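Long-range contacts in glycolipid-binding domain-containing protein (PDB 2H1T), which is of unknown function but belongs to a putative glycolipid-binding family and may take part in glycolipid metabolism: residues L48-R53 with S108-T113; D102-P107 with A131-A136; G124-I129 with R145-R150; A153-Y158 with V169-E174. All blocks are in the same frame, centred on the assembly; numbering follows the deposited sequence. Where two conformers were deposited one is given.

Interaction 1 (L48-R53 with S108-T113); sequences LDYRLR and SPFTNT. With EDO (1,2-ethanediol), chain D.
Y50 and L52, alternate residues of strand 45-54, both face the turn S108-T113 and meet it with the far ends of their side chains. With CG between its own backbone N and carbonyl carbon (chi1 74°), the Y50 ring leaves the strand toward the turn and reaches in beside the phenylalanine: F110 CD2 lies at the edge of the Y50 ring, near its plane, and 3.7 Å from Y50 OH. L52 CD1 comes to the edge of the F110 ring instead, 4.0 Å from F110 CE2. In this buried part two hydroxyls approach each other, Y50 OH and S108 OG at 3.4 Å, and both are satisfied by one carboxylate, that of E22, which bonds the tyrosine through OE2 and the serine through OE1. F110 also packs on W10 of the second subunit, bringing the turn close to the dimer interface. The other flank of the strand is looser: D49, R51 and R53 are partly exposed, and a 1,2-ethanediol, probably from the crystallisation liquor, gives a weak hydrogen bond from O1 to D49 O at 3.4 Å and is also bonded to E32. Within the turn, S108 OG accepts from F110 N at 3.1 Å, which closes an ST turn leading into helix 113-119.

Interaction 2 (D102-P107 with A131-A136); sequences DIDIWP and ALYIEA
D102 O takes the first rung of the pairing, accepting from L132 N at 2.7 Å. I103 turns to the buried face, where its CD1 meets I134 CD1 at 3.7 Å as the two side chains cross obliquely. D104 bonds at both backbone ends: its N gives a hydrogen bond to L132 O and its O receives one from I134 N. On the other face the D104 carboxylate stands nearly upright to the Y133 ring (planes 82° apart), and its OD2 accepts from Q146. I105 returns to the core against Y50 and F65. W106 gives its N to I134 O, takes A136 N on its O at 2.9 Å, and lies side by side with Y133 and E135, its CB 3.4 Å from Y133 OH and its CD1 3.6 Å from E135 CG. That hydroxyl donates to E135 OE1 at 2.8 Å, while W106 NE1 bonds E40. P107, after a cis peptide, sets its CB over the centre of the indole. The whole is the parallel strand pair of a beta-alpha-beta unit, whose connection carries helix 113-119.

Interaction 3 (G124-I129 with R145-R150); sequences GQRAEI and RQAYTR
G124-I129 and R145-R150 run antiparallel, at 161° between their strand axes, and six backbone hydrogen bonds join them, from G124 N to R150 O at 2.7 Å at one end to Q146 N to I129 O at 3.0 Å at the other. A127 with Y148 and I129 with Q146 are the hydrogen-bonded pairs, each with two bonds. Side chains then sort onto two faces. On one, R126 stretches out from CG to NE and lays its guanidinium over A147, whose CB sits beneath one face, offset toward the rim and 3.6 Å from R126 NH2. E128 OE2 accepts in the guanidinium plane from the same NH2 at 3.0 Å, a salt bridge within the strand, while R126 NH1 also pairs with E159. One water joins R126 NH1 to T149 OG1, and a second links E128 OE1 to R145 NH2, two opposite charges too far apart to meet directly. The other face, with A127, I129, Q146 and Y148, packs partly on helix 113-119. There I129 CG1 lies between the backbone N and carbonyl carbon (chi1 74°), and the CD1 beyond it reaches Y148 CE1 at 3.9 Å and Q146 OE1 at 3.8 Å. Q146 NE2 is hydrogen-bonded to D104 OD2 on strand 102-106. With a charged, water-bridged face on one side and helix packing on the other, strands 126-135 and 142-152 form an antiparallel beta hairpin.

Interaction 4 (A153-Y158 with V169-E174); sequences ASHYLY and VLLVDE
H155 and L171 face each other as a non-hydrogen-bonded pair in the beta hairpin of strands 155-160 and 167-172, part of the mixed sheet. Three backbone hydrogen bonds hold the two segments together. Y156 and L170 exchange two of them, L170 N to Y156 O at 2.8 Å and Y156 N to L170 O at 3.1 Å, and V172 N gives the third to S154 O. Close CA-H...O contacts run between them, such as that of H155 CA with L170 O. Just outside the paired residues one water donates to A153 O and D173 O, bridging the two segments. Apolar contacts gather on the face of Y156 and L170. Y156 and V172 cross at about a right angle, with V172 CG2 placed 4.0 Å from Y156 CD1, and helix 113-119 covers both through I116. L170 CG comes up to Y158 CB more loosely, while the phenol of Y158 leads away and its OH bonds a molecule of 2-methyl-2,4-pentanediol, probably from the crystallisation liquor. On the face of H155 and L171 the main contact of the histidine is a CH-pi one. H155, its ND1 bonded to D152 OD1, lies side by side with L171, and L171 CD1 rests over the imidazole face 3.7 Å from its centroid, 30° off the ring normal, with H155 NE2 the nearest ring atom at 3.3 Å.

Interactions 2, 3 and 4 follow one another across the mixed sheet, in the strand order 102-106, 126-135, 142-152, 155-160 and 167-172, whereas interaction 1 ties the antiparallel sheet to the loop after 102-106. Interactions 1 and 2 lie about 8 Å apart (centres) and alternate along the chain; T111 OG1 probably bonds I105 N. Interactions 2 and 3, centres about 17 Å apart, share strand 126-135 and touch through D102 and I129. Interactions 3 and 4, in series with centres about 12 Å apart, join probably by a hydrogen bond from L157 N to T149 O, between neighbouring strands. Two sheets thus meet at interactions 1 and 2 near the chain's centre; the family is grouped with LolA and LolB, and glycolipid binding remains inferred.

Interaction 1 (L48-R53 with S108-T113)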
loop_
_atom_site.group_PDB
_atom_site.type_symbol
_atom_site.label_atom_id
_atom_site.label_comp_id
_atom_site.label_asym_id
_atom_site.label_seq_id
_atom_site.Cartn_x
_atom_site.Cartn_y
_atom_site.Cartn_z
ATOM N N LEU A 48 6.406 1.399 3.753
ATOM C CA LEU A 48 7.676 1.611 4.427
ATOM C C LEU A 48 8.761 1.635 3.355
ATOM O O LEU A 48 8.865 0.718 2.538
ATOM C CB LEU A 48 7.966 0.462 5.400
ATOM C CG LEU A 48 9.340 0.562 6.093
ATOM C CD1 LEU A 48 9.399 1.793 6.957
ATOM C CD2 LEU A 48 9.612 -0.647 6.939
ATOM N N ASP A 49 9.560 2.683 3.359
ATOM C CA ASP A 49 10.768 2.790 2.525
ATOM C C ASP A 49 11.927 2.772 3.492
ATOM O O ASP A 49 11.899 3.456 4.497
ATOM C CB ASP A 49 10.786 4.110 1.732
ATOM C CG ASP A 49 9.652 4.215 0.724
ATOM O OD1 ASP A 49 9.319 3.221 0.078
ATOM O OD2 ASP A 49 9.078 5.322 0.584
ATOM N N TYR A 50 12.936 1.955 3.239
ATOM C CA TYR A 50 14.066 1.963 4.125
ATOM C C TYR A 50 15.374 1.710 3.416
ATOM O O TYR A 50 15.402 1.135 2.331
ATOM C CB TYR A 50 13.847 0.975 5.274
ATOM C CG TYR A 50 13.967 -0.518 4.931
ATOM C CD1 TYR A 50 15.212 -1.177 4.881
ATOM C CD2 TYR A 50 12.825 -1.311 4.770
ATOM C CE1 TYR A 50 15.287 -2.547 4.586
ATOM C CE2 TYR A 50 12.912 -2.692 4.529
ATOM C CZ TYR A 50 14.143 -3.293 4.447
ATOM O OH TYR A 50 14.205 -4.658 4.200
ATOM N N ARG A 51 16.442 2.151 4.052
ATOM C CA ARG A 51 17.777 1.885 3.537
ATOM C C ARG A 51 18.658 1.453 4.681
ATOM O O ARG A 51 18.669 2.111 5.727
ATOM C CB ARG A 51 18.327 3.134 2.825
ATOM C CG ARG A 51 19.817 2.995 2.374
ATOM C CD ARG A 51 20.376 4.258 1.689
ATOM N NE ARG A 51 20.295 5.469 2.515
ATOM C CZ ARG A 51 21.195 5.859 3.426
ATOM N NH1 ARG A 51 22.286 5.124 3.698
ATOM N NH2 ARG A 51 20.994 7.000 4.085
ATOM N N LEU A 52 19.378 0.353 4.482
ATOM C CA LEU A 52 20.373 -0.126 5.435
ATOM C C LEU A 52 21.753 -0.095 4.820
ATOM O O LEU A 52 21.925 -0.320 3.617
ATOM C CB LEU A 52 20.053 -1.556 5.909
ATOM C CG LEU A 52 18.630 -1.789 6.429
ATOM C CD1 LEU A 52 18.436 -3.280 6.793
ATOM C CD2 LEU A 52 18.318 -0.833 7.591
ATOM N N ARG A 53 22.740 0.212 5.656
ATOM C CA ARG A 53 24.125 0.215 5.231
ATOM C C ARG A 53 24.927 -0.505 6.306
ATOM O O ARG A 53 24.720 -0.282 7.499
ATOM C CB ARG A 53 24.622 1.642 5.000
ATOM C CG ARG A 53 26.107 1.749 4.632
ATOM C CD ARG A 53 26.570 3.205 4.343
ATOM N NE ARG A 53 26.435 4.056 5.525
ATOM C CZ ARG A 53 27.289 4.080 6.544
ATOM N NH1 ARG A 53 28.359 3.299 6.550
ATOM N NH2 ARG A 53 27.078 4.886 7.571
ATOM N N SER A 108 9.776 -8.241 7.331
ATOM C CA SER A 108 10.740 -8.458 6.242
ATOM C C SER A 108 11.659 -9.627 6.490
ATOM O O SER A 108 12.372 -9.675 7.487
ATOM C CB SER A 108 11.584 -7.228 5.950
ATOM O OG SER A 108 12.592 -7.496 4.973
ATOM N N PRO A 109 11.733 -10.542 5.517
ATOM C CA PRO A 109 12.700 -11.629 5.727
ATOM C C PRO A 109 14.115 -11.249 5.276
ATOM O O PRO A 109 15.089 -12.033 5.443
ATOM C CB PRO A 109 12.114 -12.747 4.870
ATOM C CG PRO A 109 11.527 -12.045 3.751
ATOM C CD PRO A 109 10.954 -10.743 4.282
ATOM N N PHE A 110 14.264 -10.040 4.744
ATOM C CA PHE A 110 15.624 -9.554 4.406
ATOM C C PHE A 110 16.561 -9.623 5.591
ATOM O O PHE A 110 17.701 -10.113 5.468
ATOM C CB PHE A 110 15.642 -8.135 3.862
ATOM C CG PHE A 110 17.037 -7.605 3.601
ATOM C CD1 PHE A 110 17.964 -8.346 2.837
ATOM C CD2 PHE A 110 17.419 -6.398 4.075
ATOM C CE1 PHE A 110 19.244 -7.882 2.592
ATOM C CE2 PHE A 110 18.710 -5.932 3.831
ATOM C CZ PHE A 110 19.616 -6.670 3.096
ATOM N N THR A 111 16.088 -9.149 6.742
ATOM C CA THR A 111 16.999 -8.917 7.851
ATOM C C THR A 111 17.592 -10.178 8.485
ATOM O O THR A 111 18.601 -10.108 9.162
ATOM C CB THR A 111 16.372 -7.991 8.920
ATOM O OG1 THR A 111 15.119 -8.524 9.397
ATOM C CG2 THR A 111 16.164 -6.599 8.323
ATOM N N ASN A 112 17.017 -11.342 8.188
ATOM C CA ASN A 112 17.590 -12.616 8.624
ATOM C C ASN A 112 18.985 -12.855 8.011
ATOM O O ASN A 112 19.780 -13.629 8.524
ATOM C CB ASN A 112 16.660 -13.754 8.238
ATOM C CG ASN A 112 15.331 -13.721 8.983
ATOM O OD1 ASN A 112 14.329 -13.211 8.472
ATOM N ND2 ASN A 112 15.343 -14.177 10.201
ATOM N N THR A 113 19.268 -12.166 6.912
ATOM C CA THR A 113 20.563 -12.280 6.247
ATOM C C THR A 113 21.709 -11.753 7.095
ATOM O O THR A 113 22.799 -12.315 7.069
ATOM C CB THR A 113 20.498 -11.571 4.895
ATOM O OG1 THR A 113 19.552 -12.260 4.090
ATOM C CG2 THR A 113 21.843 -11.585 4.169
HETATM C C1 EDO D . 14.105 5.958 2.269
HETATM O O1 EDO D . 14.370 5.681 3.645
HETATM C C2 EDO D . 15.324 5.612 1.421
HETATM O O2 EDO D . 14.946 5.061 0.137
#

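Interaction 2 (D102-P107 with A131-A136)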
loop_
_atom_site.group_PDB
_atom_site.type_symbol
_atom_site.label_atom_id
_atom_site.label_comp_id
_atom_site.label_asym_id
_atom_site.label_seq_id
_atom_site.Cartn_x
_atom_site.Cartn_y
_atom_site.Cartn_z
ATOM N N ASP A 102 22.698 -6.247 15.050
ATOM C CA ASP A 102 21.868 -6.470 13.868
ATOM C C ASP A 102 20.481 -5.857 14.116
ATOM O O ASP A 102 20.007 -5.773 15.269
ATOM C CB ASP A 102 21.716 -7.949 13.524
ATOM C CG ASP A 102 22.996 -8.707 13.651
ATOM O OD1 ASP A 102 23.928 -8.521 12.802
ATOM O OD2 ASP A 102 23.086 -9.466 14.636
ATOM N N ILE A 103 19.863 -5.435 13.032
ATOM C CA ILE A 103 18.475 -4.985 13.028
ATOM C C ILE A 103 17.607 -6.146 12.501
ATOM O O ILE A 103 18.056 -6.942 11.676
ATOM C CB ILE A 103 18.299 -3.702 12.161
ATOM C CG1 ILE A 103 18.679 -2.470 12.971
ATOM C CG2 ILE A 103 16.867 -3.483 11.717
ATOM C CD1 ILE A 103 18.435 -1.134 12.207
ATOM N N ASP A 104 16.388 -6.228 13.016
ATOM C CA ASP A 104 15.349 -7.132 12.526
ATOM C C ASP A 104 14.097 -6.271 12.327
ATOM O O ASP A 104 13.550 -5.697 13.278
ATOM C CB ASP A 104 15.116 -8.254 13.538
ATOM C CG ASP A 104 14.007 -9.222 13.130
ATOM O OD1 ASP A 104 13.311 -9.010 12.087
ATOM O OD2 ASP A 104 13.810 -10.220 13.883
ATOM N N ILE A 105 13.679 -6.161 11.078
ATOM C CA ILE A 105 12.512 -5.340 10.696
ATOM C C ILE A 105 11.406 -6.346 10.463
ATOM O O ILE A 105 11.606 -7.295 9.711
ATOM C CB ILE A 105 12.742 -4.612 9.341
ATOM C CG1 ILE A 105 13.840 -3.533 9.427
ATOM C CG2 ILE A 105 11.436 -3.974 8.875
ATOM C CD1 ILE A 105 14.549 -3.254 8.109
ATOM N N TRP A 106 10.233 -6.097 11.041
ATOM C CA TRP A 106 8.973 -6.804 10.681
ATOM C C TRP A 106 8.161 -5.814 9.849
ATOM O O TRP A 106 8.053 -4.645 10.216
ATOM C CB TRP A 106 8.142 -7.218 11.926
ATOM C CG TRP A 106 6.742 -7.626 11.568
ATOM C CD1 TRP A 106 5.592 -6.844 11.580
ATOM C CD2 TRP A 106 6.331 -8.913 11.071
ATOM N NE1 TRP A 106 4.516 -7.577 11.095
ATOM C CE2 TRP A 106 4.940 -8.844 10.794
ATOM C CE3 TRP A 106 7.013 -10.100 10.800
ATOM C CZ2 TRP A 106 4.225 -9.930 10.289
ATOM C CZ3 TRP A 106 6.291 -11.186 10.299
ATOM C CH2 TRP A 106 4.918 -11.086 10.051
ATOM N N PRO A 107 7.535 -6.277 8.771
ATOM C CA PRO A 107 7.585 -7.614 8.192
ATOM C C PRO A 107 8.574 -7.743 7.046
ATOM O O PRO A 107 8.240 -7.439 5.894
ATOM C CB PRO A 107 6.153 -7.784 7.681
ATOM C CG PRO A 107 5.719 -6.439 7.312
ATOM C CD PRO A 107 6.478 -5.456 8.131
ATOM N N ALA A 131 19.157 -8.653 18.933
ATOM C CA ALA A 131 18.752 -7.975 17.734
ATOM C C ALA A 131 17.999 -6.702 18.073
ATOM O O ALA A 131 17.248 -6.649 19.045
ATOM C CB ALA A 131 17.846 -8.889 16.867
ATOM N N LEU A 132 18.177 -5.665 17.279
ATOM C CA LEU A 132 17.324 -4.469 17.429
ATOM C C LEU A 132 16.055 -4.616 16.580
ATOM O O LEU A 132 16.068 -4.492 15.358
ATOM C CB LEU A 132 18.125 -3.190 17.119
ATOM C CG LEU A 132 17.413 -1.881 17.301
ATOM C CD1 LEU A 132 16.958 -1.707 18.784
ATOM C CD2 LEU A 132 18.346 -0.713 16.868
ATOM N N TYR A 133 14.947 -4.920 17.247
ATOM C CA TYR A 133 13.716 -5.337 16.570
ATOM C C TYR A 133 12.896 -4.078 16.348
ATOM O O TYR A 133 12.585 -3.343 17.303
ATOM C CB TYR A 133 12.944 -6.308 17.430
ATOM C CG TYR A 133 11.583 -6.683 16.867
ATOM C CD1 TYR A 133 11.479 -7.478 15.711
ATOM C CD2 TYR A 133 10.404 -6.268 17.489
ATOM C CE1 TYR A 133 10.236 -7.847 15.184
ATOM C CE2 TYR A 133 9.166 -6.639 16.958
ATOM C CZ TYR A 133 9.091 -7.418 15.815
ATOM O OH TYR A 133 7.830 -7.740 15.319
ATOM N N ILE A 134 12.544 -3.840 15.090
ATOM C CA ILE A 134 11.791 -2.637 14.669
ATOM C C ILE A 134 10.595 -3.145 13.855
ATOM O O ILE A 134 10.752 -3.709 12.775
ATOM C CB ILE A 134 12.673 -1.705 13.787
ATOM C CG1 ILE A 134 13.989 -1.423 14.497
ATOM C CG2 ILE A 134 11.915 -0.362 13.460
ATOM C CD1 ILE A 134 15.071 -0.755 13.648
ATOM N N GLU A 135 9.411 -2.948 14.415
ATOM C CA GLU A 135 8.159 -3.423 13.838
ATOM C C GLU A 135 7.467 -2.273 13.151
ATOM O O GLU A 135 7.077 -1.287 13.807
ATOM C CB GLU A 135 7.307 -4.029 14.943
ATOM C CG GLU A 135 6.110 -4.769 14.512
ATOM C CD GLU A 135 5.324 -5.314 15.715
ATOM O OE1 GLU A 135 5.852 -6.181 16.466
ATOM O OE2 GLU A 135 4.172 -4.878 15.884
ATOM N N ALA A 136 7.306 -2.386 11.827
ATOM C CA ALA A 136 6.475 -1.418 11.110
ATOM C C ALA A 136 4.995 -1.709 11.425
ATOM O O ALA A 136 4.625 -2.863 11.645
ATOM C CB ALA A 136 6.713 -1.509 9.593
#

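Interaction 3 (G124-I129 with R145-R150)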
loop_
_atom_site.group_PDB
_atom_site.type_symbol
_atom_site.label_atom_id
_atom_site.label_comp_id
_atom_site.label_asym_id
_atom_site.label_seq_id
_atom_site.Cartn_x
_atom_site.Cartn_y
_atom_site.Cartn_z
ATOM N N GLY A 124 25.712 -27.011 12.635
ATOM C CA GLY A 124 25.425 -27.469 13.948
ATOM C C GLY A 124 25.646 -26.368 14.937
ATOM O O GLY A 124 25.240 -26.509 16.082
ATOM N N GLN A 125 26.244 -25.265 14.497
ATOM C CA GLN A 125 26.632 -24.201 15.420
ATOM C C GLN A 125 25.494 -23.282 15.735
ATOM O O GLN A 125 24.850 -22.785 14.832
ATOM C CB GLN A 125 27.759 -23.375 14.818
ATOM C CG GLN A 125 28.521 -22.527 15.788
ATOM C CD GLN A 125 29.622 -21.717 15.097
ATOM O OE1 GLN A 125 30.004 -21.989 13.946
ATOM N NE2 GLN A 125 30.091 -20.677 15.781
ATOM N N ARG A 126 25.327 -22.990 17.024
ATOM C CA ARG A 126 24.291 -22.109 17.518
ATOM C C ARG A 126 24.907 -20.798 18.003
ATOM O O ARG A 126 25.995 -20.777 18.607
ATOM C CB ARG A 126 23.547 -22.816 18.664
ATOM C CG ARG A 126 22.617 -21.939 19.468
ATOM C CD ARG A 126 22.167 -22.638 20.742
ATOM N NE ARG A 126 21.168 -21.832 21.467
ATOM C CZ ARG A 126 19.851 -21.892 21.279
ATOM N NH1 ARG A 126 19.344 -22.732 20.395
ATOM N NH2 ARG A 126 19.038 -21.097 21.983
ATOM N N ALA A 127 24.217 -19.696 17.735
ATOM C CA ALA A 127 24.552 -18.400 18.336
ATOM C C ALA A 127 23.317 -17.717 18.905
ATOM O O ALA A 127 22.239 -17.727 18.296
ATOM C CB ALA A 127 25.206 -17.493 17.326
ATOM N N GLU A 128 23.468 -17.094 20.068
ATOM C CA GLU A 128 22.422 -16.259 20.575
ATOM C C GLU A 128 22.846 -14.796 20.365
ATOM O O GLU A 128 23.986 -14.421 20.654
ATOM C CB GLU A 128 22.128 -16.580 22.032
ATOM C CG GLU A 128 21.969 -18.086 22.303
ATOM C CD GLU A 128 21.338 -18.391 23.646
ATOM O OE1 GLU A 128 21.443 -17.530 24.542
ATOM O OE2 GLU A 128 20.750 -19.489 23.832
ATOM N N ILE A 129 21.928 -13.985 19.851
ATOM C CA ILE A 129 22.234 -12.617 19.499
ATOM C C ILE A 129 21.233 -11.712 20.199
ATOM O O ILE A 129 20.217 -12.184 20.724
ATOM C CB ILE A 129 22.229 -12.380 17.950
ATOM C CG1 ILE A 129 20.794 -12.376 17.401
ATOM C CG2 ILE A 129 23.048 -13.461 17.216
ATOM C CD1 ILE A 129 20.655 -11.908 15.990
ATOM N N ARG A 145 16.236 -10.757 22.199
ATOM C CA ARG A 145 17.121 -11.907 22.200
ATOM C C ARG A 145 16.615 -12.955 21.202
ATOM O O ARG A 145 15.440 -13.299 21.198
ATOM C CB ARG A 145 17.243 -12.494 23.612
ATOM C CG ARG A 145 18.025 -11.590 24.583
ATOM C CD ARG A 145 17.946 -12.045 26.029
ATOM N NE ARG A 145 18.385 -13.431 26.153
ATOM C CZ ARG A 145 17.628 -14.453 26.540
ATOM N NH1 ARG A 145 16.369 -14.284 26.945
ATOM N NH2 ARG A 145 18.165 -15.663 26.573
ATOM N N GLN A 146 17.524 -13.416 20.348
ATOM C CA GLN A 146 17.200 -14.351 19.278
ATOM C C GLN A 146 18.287 -15.402 19.228
ATOM O O GLN A 146 19.391 -15.160 19.675
ATOM C CB GLN A 146 17.129 -13.635 17.945
ATOM C CG GLN A 146 16.109 -12.518 17.896
ATOM C CD GLN A 146 16.026 -11.847 16.564
ATOM O OE1 GLN A 146 16.881 -12.048 15.679
ATOM N NE2 GLN A 146 14.953 -11.080 16.371
ATOM N N ALA A 147 17.988 -16.562 18.650
ATOM C CA ALA A 147 19.051 -17.525 18.341
ATOM C C ALA A 147 18.986 -17.996 16.897
ATOM O O ALA A 147 17.886 -18.141 16.307
ATOM C CB ALA A 147 19.004 -18.724 19.280
ATOM N N TYR A 148 20.170 -18.217 16.344
ATOM C CA TYR A 148 20.336 -18.850 15.046
ATOM C C TYR A 148 21.210 -20.101 15.165
ATOM O O TYR A 148 22.291 -20.087 15.776
ATOM C CB TYR A 148 20.989 -17.874 14.059
ATOM C CG TYR A 148 20.109 -16.783 13.498
ATOM C CD1 TYR A 148 19.746 -15.676 14.275
ATOM C CD2 TYR A 148 19.730 -16.801 12.162
ATOM C CE1 TYR A 148 18.933 -14.631 13.724
ATOM C CE2 TYR A 148 18.941 -15.789 11.616
ATOM C CZ TYR A 148 18.545 -14.726 12.409
ATOM O OH TYR A 148 17.767 -13.739 11.861
ATOM N N THR A 149 20.734 -21.201 14.570
ATOM C CA THR A 149 21.539 -22.382 14.431
ATOM C C THR A 149 21.647 -22.793 12.958
ATOM O O THR A 149 20.625 -22.941 12.273
ATOM C CB THR A 149 20.949 -23.502 15.314
ATOM O OG1 THR A 149 20.800 -22.993 16.666
ATOM C CG2 THR A 149 21.836 -24.721 15.294
ATOM N N ARG A 150 22.871 -22.985 12.465
ATOM C CA ARG A 150 23.066 -23.497 11.127
ATOM C C ARG A 150 22.836 -25.013 11.074
ATOM O O ARG A 150 23.510 -25.795 11.755
ATOM C CB ARG A 150 24.443 -23.120 10.573
ATOM C CG ARG A 150 24.755 -23.789 9.251
ATOM C CD ARG A 150 25.987 -23.215 8.597
ATOM N NE ARG A 150 26.551 -24.172 7.675
ATOM C CZ ARG A 150 27.387 -23.888 6.678
ATOM N NH1 ARG A 150 27.751 -22.646 6.436
ATOM N NH2 ARG A 150 27.796 -24.871 5.873
HETATM O O HOH W 1 20.363 -24.846 18.679
HETATM O O HOH W 2 20.547 -15.089 24.832
#

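Interaction 4 (A153-Y158 with V169-E174)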
loop_
_atom_site.group_PDB
_atom_site.type_symbol
_atom_site.label_atom_id
_atom_site.label_comp_id
_atom_site.label_asym_id
_atom_site.label_seq_id
_atom_site.Cartn_x
_atom_site.Cartn_y
_atom_site.Cartn_z
ATOM N N ALA A 153 24.181 -25.766 4.857
ATOM C CA ALA A 153 24.510 -24.493 4.155
ATOM C C ALA A 153 23.296 -23.680 3.816
ATOM O O ALA A 153 23.365 -22.467 3.814
ATOM C CB ALA A 153 25.285 -24.737 2.880
ATOM N N SER A 154 22.182 -24.335 3.523
ATOM C CA SER A 154 21.001 -23.597 3.052
ATOM C C SER A 154 19.832 -23.507 4.069
ATOM O O SER A 154 18.783 -22.921 3.777
ATOM C CB SER A 154 20.565 -24.179 1.708
ATOM O OG SER A 154 19.919 -25.422 1.882
ATOM N N HIS A 155 20.017 -24.048 5.270
ATOM C CA HIS A 155 18.961 -24.031 6.269
ATOM C C HIS A 155 19.487 -23.552 7.607
ATOM O O HIS A 155 20.494 -24.074 8.109
ATOM C CB HIS A 155 18.363 -25.413 6.475
ATOM C CG HIS A 155 17.646 -25.971 5.296
ATOM N ND1 HIS A 155 18.296 -26.667 4.305
ATOM C CD2 HIS A 155 16.328 -25.965 4.960
ATOM C CE1 HIS A 155 17.417 -27.068 3.408
ATOM N NE2 HIS A 155 16.215 -26.662 3.784
ATOM N N TYR A 156 18.747 -22.601 8.193
ATOM C CA TYR A 156 18.981 -22.059 9.510
ATOM C C TYR A 156 17.739 -22.170 10.400
ATOM O O TYR A 156 16.623 -21.843 9.961
ATOM C CB TYR A 156 19.345 -20.564 9.392
ATOM C CG TYR A 156 20.765 -20.375 8.974
ATOM C CD1 TYR A 156 21.136 -20.524 7.636
ATOM C CD2 TYR A 156 21.773 -20.111 9.915
ATOM C CE1 TYR A 156 22.478 -20.402 7.254
ATOM C CE2 TYR A 156 23.113 -19.947 9.506
ATOM C CZ TYR A 156 23.451 -20.119 8.197
ATOM O OH TYR A 156 24.769 -20.000 7.789
ATOM N N LEU A 157 17.949 -22.637 11.633
ATOM C CA LEU A 157 16.912 -22.590 12.663
ATOM C C LEU A 157 16.918 -21.257 13.391
ATOM O O LEU A 157 17.909 -20.877 14.037
ATOM C CB LEU A 157 17.058 -23.737 13.640
ATOM C CG LEU A 157 16.024 -23.834 14.766
ATOM C CD1 LEU A 157 14.646 -24.217 14.204
ATOM C CD2 LEU A 157 16.512 -24.799 15.795
ATOM N N TYR A 158 15.802 -20.548 13.276
ATOM C CA TYR A 158 15.615 -19.263 13.935
ATOM C C TYR A 158 14.759 -19.532 15.196
ATOM O O TYR A 158 13.810 -20.294 15.137
ATOM C CB TYR A 158 14.902 -18.228 13.010
ATOM C CG TYR A 158 14.457 -17.055 13.844
ATOM C CD1 TYR A 158 15.347 -16.026 14.155
ATOM C CD2 TYR A 158 13.183 -17.044 14.451
ATOM C CE1 TYR A 158 14.928 -14.975 15.021
ATOM C CE2 TYR A 158 12.799 -16.055 15.323
ATOM C CZ TYR A 158 13.683 -15.024 15.609
ATOM O OH TYR A 158 13.250 -14.007 16.462
ATOM N N VAL A 169 12.401 -22.736 10.511
ATOM C CA VAL A 169 13.544 -23.118 9.657
ATOM C C VAL A 169 13.524 -22.318 8.363
ATOM O O VAL A 169 12.564 -22.368 7.622
ATOM C CB VAL A 169 13.545 -24.592 9.230
ATOM C CG1 VAL A 169 14.615 -24.829 8.117
ATOM C CG2 VAL A 169 13.776 -25.508 10.416
ATOM N N LEU A 170 14.589 -21.555 8.113
ATOM C CA LEU A 170 14.697 -20.677 6.950
ATOM C C LEU A 170 15.509 -21.357 5.870
ATOM O O LEU A 170 16.567 -21.969 6.152
ATOM C CB LEU A 170 15.332 -19.327 7.302
ATOM C CG LEU A 170 14.828 -18.636 8.586
ATOM C CD1 LEU A 170 15.393 -17.175 8.649
ATOM C CD2 LEU A 170 13.361 -18.662 8.749
ATOM N N LEU A 171 14.977 -21.329 4.645
ATOM C CA LEU A 171 15.720 -21.791 3.488
ATOM C C LEU A 171 16.324 -20.527 2.830
ATOM O O LEU A 171 15.591 -19.585 2.490
ATOM C CB LEU A 171 14.800 -22.503 2.498
ATOM C CG LEU A 171 15.467 -23.019 1.240
ATOM C CD1 LEU A 171 16.342 -24.257 1.484
ATOM C CD2 LEU A 171 14.425 -23.335 0.161
ATOM N N VAL A 172 17.643 -20.519 2.695
ATOM C CA VAL A 172 18.398 -19.397 2.185
ATOM C C VAL A 172 19.255 -19.818 0.984
ATOM O O VAL A 172 19.552 -21.002 0.783
ATOM C CB VAL A 172 19.262 -18.723 3.283
ATOM C CG1 VAL A 172 18.368 -18.371 4.463
ATOM C CG2 VAL A 172 20.415 -19.642 3.789
ATOM N N ASP A 173 19.630 -18.828 0.188
ATOM C CA ASP A 173 20.497 -19.076 -0.960
ATOM C C ASP A 173 21.925 -18.903 -0.550
ATOM O O ASP A 173 22.231 -18.644 0.616
ATOM C CB ASP A 173 20.109 -18.177 -2.155
ATOM C CG ASP A 173 20.352 -16.706 -1.917
ATOM O OD1 ASP A 173 21.127 -16.322 -1.004
ATOM O OD2 ASP A 173 19.737 -15.914 -2.674
ATOM N N GLU A 174 22.828 -19.053 -1.510
ATOM C CA GLU A 174 24.238 -19.001 -1.209
ATOM C C GLU A 174 24.753 -17.676 -0.720
ATOM O O GLU A 174 25.836 -17.637 -0.150
ATOM C CB GLU A 174 25.043 -19.406 -2.419
ATOM C CG GLU A 174 24.674 -20.770 -2.948
ATOM C CD GLU A 174 23.782 -20.670 -4.172
ATOM O OE1 GLU A 174 22.651 -20.129 -4.015
ATOM O OE2 GLU A 174 24.247 -21.119 -5.278
HETATM O O HOH W 3 23.605 -20.919 1.630
#